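Local coordinates for putative protease (Parabacteroides distasonis ATCC 8503, PDB 3KD4), which is of unknown function but may act as an exported protease, at residues I251-H254 / I255-N258; L315-D318 / A319-L322. All coordinates share one frame; numbering follows the deposited sequence.

Contact 1 of 2, residues I251-H254 / I255-N258; sequences IRDH and ILNN
His254 and Asn258 meet one turn apart at the C-terminal end of helix 244-258, where a side-chain amide bonds to a carbonyl of the last helical turn. Asn258 ND2 donates to His254 O at 2.8 Å, lying in the carbonyl plane on a lone pair, with the acceptor almost within the amide plane. The same nitrogen sits over one face of the imidazole, offset toward the rim and 3.5 Å from His254 ND1; ring and amide planes are inclined by 29°. With CG of His254 anti to its backbone N (chi1 -174°), the ring lies beside its own carbonyl carbon, near the amide nitrogen that binds the carbonyl. Phe233 packs against this imidazole edge-to-face.

On the buried side, Ile251 CG2 touches Ile255 CD1 at 3.9 Å, the two side chains crossing obliquely, and both residues rest on Leu294 of helix 287-300. Arg252 and Leu256 run side by side in the same direction. The arginine bends at chi3, and its NH2 makes a weak hydrogen bond and salt bridge to Asp253 OD1, while NH1 is held by Asn249. Leu256 CD1 lies near the guanidinium plane, at its edge, and 4.0 Å from Asp253 OD1.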
loop_
_atom_site.group_PDB
_atom_site.type_symbol
_atom_site.label_atom_id
_atom_site.label_comp_id
_atom_site.label_asym_id
_atom_site.label_seq_id
_atom_site.Cartn_x
_atom_site.Cartn_y
_atom_site.Cartn_z
ATOM N N ILE A 251 -14.043 18.954 11.715
ATOM C CA ILE A 251 -14.183 17.542 12.050
ATOM C C ILE A 251 -12.909 16.770 11.664
ATOM O O ILE A 251 -12.317 16.066 12.486
ATOM C CB ILE A 251 -15.434 16.914 11.399
ATOM C CG1 ILE A 251 -16.723 17.612 11.880
ATOM C CG2 ILE A 251 -15.483 15.375 11.659
ATOM C CD1 ILE A 251 -17.010 17.494 13.360
ATOM N N ARG A 252 -12.481 16.918 10.420
ATOM C CA ARG A 252 -11.255 16.289 9.936
ATOM C C ARG A 252 -10.051 16.621 10.820
ATOM O O ARG A 252 -9.292 15.745 11.189
ATOM C CB ARG A 252 -10.980 16.743 8.504
ATOM C CG ARG A 252 -9.928 15.952 7.773
ATOM C CD ARG A 252 -9.529 16.638 6.453
ATOM N NE ARG A 252 -9.014 17.963 6.758
ATOM C CZ ARG A 252 -9.581 19.123 6.433
ATOM N NH1 ARG A 252 -10.695 19.176 5.689
ATOM N NH2 ARG A 252 -9.009 20.261 6.842
ATOM N N ASP A 253 -9.866 17.896 11.139
ATOM C CA ASP A 253 -8.716 18.316 11.938
ATOM C C ASP A 253 -8.818 17.787 13.346
ATOM O O ASP A 253 -7.818 17.366 13.915
ATOM C CB ASP A 253 -8.597 19.839 11.970
ATOM C CG ASP A 253 -8.183 20.414 10.618
ATOM O OD1 ASP A 253 -7.694 19.639 9.765
ATOM O OD2 ASP A 253 -8.363 21.628 10.405
ATOM N N HIS A 254 -10.016 17.803 13.928
ATOM C CA HIS A 254 -10.156 17.205 15.249
ATOM C C HIS A 254 -9.693 15.751 15.271
ATOM O O HIS A 254 -8.976 15.345 16.184
ATOM C CB HIS A 254 -11.567 17.250 15.774
ATOM C CG HIS A 254 -11.661 16.756 17.182
ATOM N ND1 HIS A 254 -11.345 17.550 18.265
ATOM C CD2 HIS A 254 -11.967 15.533 17.682
ATOM C CE1 HIS A 254 -11.480 16.842 19.374
ATOM N NE2 HIS A 254 -11.867 15.619 19.048
ATOM N N ILE A 255 -10.100 14.980 14.256
ATOM C CA ILE A 255 -9.727 13.591 14.191
ATOM C C ILE A 255 -8.244 13.414 13.928
ATOM O O ILE A 255 -7.580 12.658 14.632
ATOM C CB ILE A 255 -10.605 12.766 13.193
ATOM C CG1 ILE A 255 -12.010 12.621 13.778
ATOM C CG2 ILE A 255 -9.996 11.383 13.015
ATOM C CD1 ILE A 255 -13.146 12.424 12.791
ATOM N N LEU A 256 -7.721 14.130 12.948
ATOM C CA LEU A 256 -6.289 14.078 12.637
ATOM C C LEU A 256 -5.439 14.458 13.841
ATOM O O LEU A 256 -4.407 13.855 14.074
ATOM C CB LEU A 256 -5.933 15.057 11.510
ATOM C CG LEU A 256 -6.334 14.779 10.059
ATOM C CD1 LEU A 256 -5.981 16.037 9.197
ATOM C CD2 LEU A 256 -5.635 13.542 9.538
ATOM N N ASN A 257 -5.864 15.462 14.596
ATOM C CA ASN A 257 -5.062 15.946 15.718
ATOM C C ASN A 257 -5.166 15.104 16.960
ATOM O O ASN A 257 -4.331 15.213 17.818
ATOM C CB ASN A 257 -5.447 17.391 16.079
ATOM C CG ASN A 257 -5.021 18.382 15.021
ATOM O OD1 ASN A 257 -4.130 18.094 14.218
ATOM N ND2 ASN A 257 -5.673 19.546 14.986
ATOM N N ASN A 258 -6.192 14.274 17.070
ATOM C CA ASN A 258 -6.458 13.596 18.323
ATOM C C ASN A 258 -6.464 12.080 18.277
ATOM O O ASN A 258 -6.519 11.454 19.314
ATOM C CB ASN A 258 -7.766 14.144 18.899
ATOM C CG ASN A 258 -7.614 15.580 19.359
ATOM O OD1 ASN A 258 -7.066 15.810 20.410
ATOM N ND2 ASN A 258 -8.037 16.538 18.556
#

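Contact 2 of 2, residues L315-D318 / A319-L322; sequences LDTD and ACGL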
loop_
_atom_site.group_PDB
_atom_site.type_symbol
_atom_site.label_atom_id
_atom_site.label_comp_id
_atom_site.label_asym_id
_atom_site.label_seq_id
_atom_site.Cartn_x
_atom_site.Cartn_y
_atom_site.Cartn_z
ATOM N N LEU A 315 -9.529 -5.860 -10.687
ATOM C CA LEU A 315 -10.347 -6.893 -10.052
ATOM C C LEU A 315 -11.819 -6.790 -10.414
ATOM O O LEU A 315 -12.374 -5.692 -10.545
ATOM C CB LEU A 315 -10.295 -6.756 -8.551
ATOM C CG LEU A 315 -9.098 -7.207 -7.774
ATOM C CD1 LEU A 315 -9.506 -6.941 -6.308
ATOM C CD2 LEU A 315 -8.735 -8.688 -8.037
ATOM N N ASP A 316 -12.463 -7.940 -10.499
ATOM C CA ASP A 316 -13.904 -7.966 -10.629
ATOM C C ASP A 316 -14.472 -7.816 -9.245
ATOM O O ASP A 316 -14.488 -8.766 -8.476
ATOM C CB ASP A 316 -14.350 -9.276 -11.251
ATOM C CG ASP A 316 -15.881 -9.422 -11.279
ATOM O OD1 ASP A 316 -16.625 -8.543 -10.804
ATOM O OD2 ASP A 316 -16.314 -10.463 -11.749
ATOM N N THR A 317 -14.925 -6.616 -8.917
ATOM C CA THR A 317 -15.369 -6.326 -7.560
ATOM C C THR A 317 -16.765 -6.917 -7.256
ATOM O O THR A 317 -17.156 -6.958 -6.110
ATOM C CB THR A 317 -15.311 -4.811 -7.224
ATOM O OG1 THR A 317 -16.127 -4.085 -8.127
ATOM C CG2 THR A 317 -13.871 -4.313 -7.345
ATOM N N ASP A 318 -17.470 -7.429 -8.256
ATOM C CA ASP A 318 -18.685 -8.218 -7.980
ATOM C C ASP A 318 -18.323 -9.542 -7.321
ATOM O O ASP A 318 -19.122 -10.135 -6.579
ATOM C CB ASP A 318 -19.430 -8.499 -9.285
ATOM C CG ASP A 318 -20.092 -7.276 -9.835
ATOM O OD1 ASP A 318 -20.589 -6.483 -8.997
ATOM O OD2 ASP A 318 -20.167 -7.166 -11.081
ATOM N N ALA A 319 -17.115 -10.020 -7.597
ATOM C CA ALA A 319 -16.678 -11.369 -7.168
ATOM C C ALA A 319 -15.657 -11.333 -6.049
ATOM O O ALA A 319 -15.015 -12.352 -5.767
ATOM C CB ALA A 319 -16.075 -12.144 -8.359
ATOM N N CYS A 320 -15.405 -10.194 -5.436
ATOM C CA CYS A 320 -14.539 -10.262 -4.288
ATOM C C CYS A 320 -15.195 -9.800 -3.001
ATOM O O CYS A 320 -16.284 -9.250 -3.010
ATOM C CB CYS A 320 -13.260 -9.573 -4.534
ATOM S SG CYS A 320 -13.475 -7.848 -4.725
ATOM N N GLY A 321 -14.540 -10.120 -1.894
ATOM C CA GLY A 321 -14.997 -9.729 -0.559
ATOM C C GLY A 321 -14.190 -8.537 -0.059
ATOM O O GLY A 321 -13.693 -7.693 -0.833
ATOM N N LEU A 322 -14.064 -8.463 1.241
ATOM C CA LEU A 322 -13.385 -7.350 1.896
ATOM C C LEU A 322 -11.858 -7.504 1.899
ATOM O O LEU A 322 -11.138 -6.513 2.023
ATOM C CB LEU A 322 -13.942 -7.216 3.316
ATOM C CG LEU A 322 -15.471 -7.012 3.458
ATOM C CD1 LEU A 322 -15.847 -6.832 4.959
ATOM C CD2 LEU A 322 -16.047 -5.849 2.608
#
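An Asx turn begins the tight bend in the loop between strands 305-312 and 327-334, and a backbone bond across residues 316-319 closes it. Asp316 supplies both acceptors. Asp318 N lies 2.9 Å from the side-chain Asp316 OD1, the hydrogen bond that defines the Asx turn. Ala319 N lies 3.0 Å from the backbone Asp316 O, the bond that defines a beta turn. Neither approach is ideal: the amide of Asp318 meets OD1 from above the carboxylate plane, 37° out of it, and the amide of Ala319 stands 52° out of the carbonyl plane of Asp316. A chi1 of 174° turns the Asp316 carboxylate toward the following amides, and its second oxygen, OD2, comes to 3.8 Å from Ala319 CB.

Beyond Ala319, the side chain of Cys320 folds back over the bend. Its sulfur lies between its own backbone N and carbonyl carbon, and SG reaches Thr317 CA at 3.7 Å. A looser apolar touch joins Cys320 SG to Leu315 CD1 at 4.4 Å. Leu315 and Cys320 both pack on Val204 of strand 202-206, while Thr317 and Cys320 both touch Tyr311 of strand 305-312.

The bend is also tied to its surroundings: Tyr160 OH bonds to the backbone N of Asp316, and Lys354 NZ to Leu315 O. The chemistry thus divides: the buried thiol packs within the bend, while the Asp316 carboxylate and carbonyl between them satisfy two successive amides, through bonds that are both off-plane and so probably not strong.

Contact 1 precedes contact 2 along the chain, and the two stand well apart: their centres are 32 Å from each other and their nearest atoms about 21 Å, so neither touches the other. Residues 251-258 end helix 244-258, which packs on helices 228-238 and 287-300. Residues 315-322 lie in the loop between strands 305-312 and 327-334, neighbours in a five-stranded antiparallel sheet. The chain runs from helix 287-300, which contact 1 packs on, into strand 305-312, which precedes the contact 2 loop. Contact 2 also reaches Tyr160 and Asp129, which belong to the DUF3857 region, so it joins this loop to an earlier part of the chain.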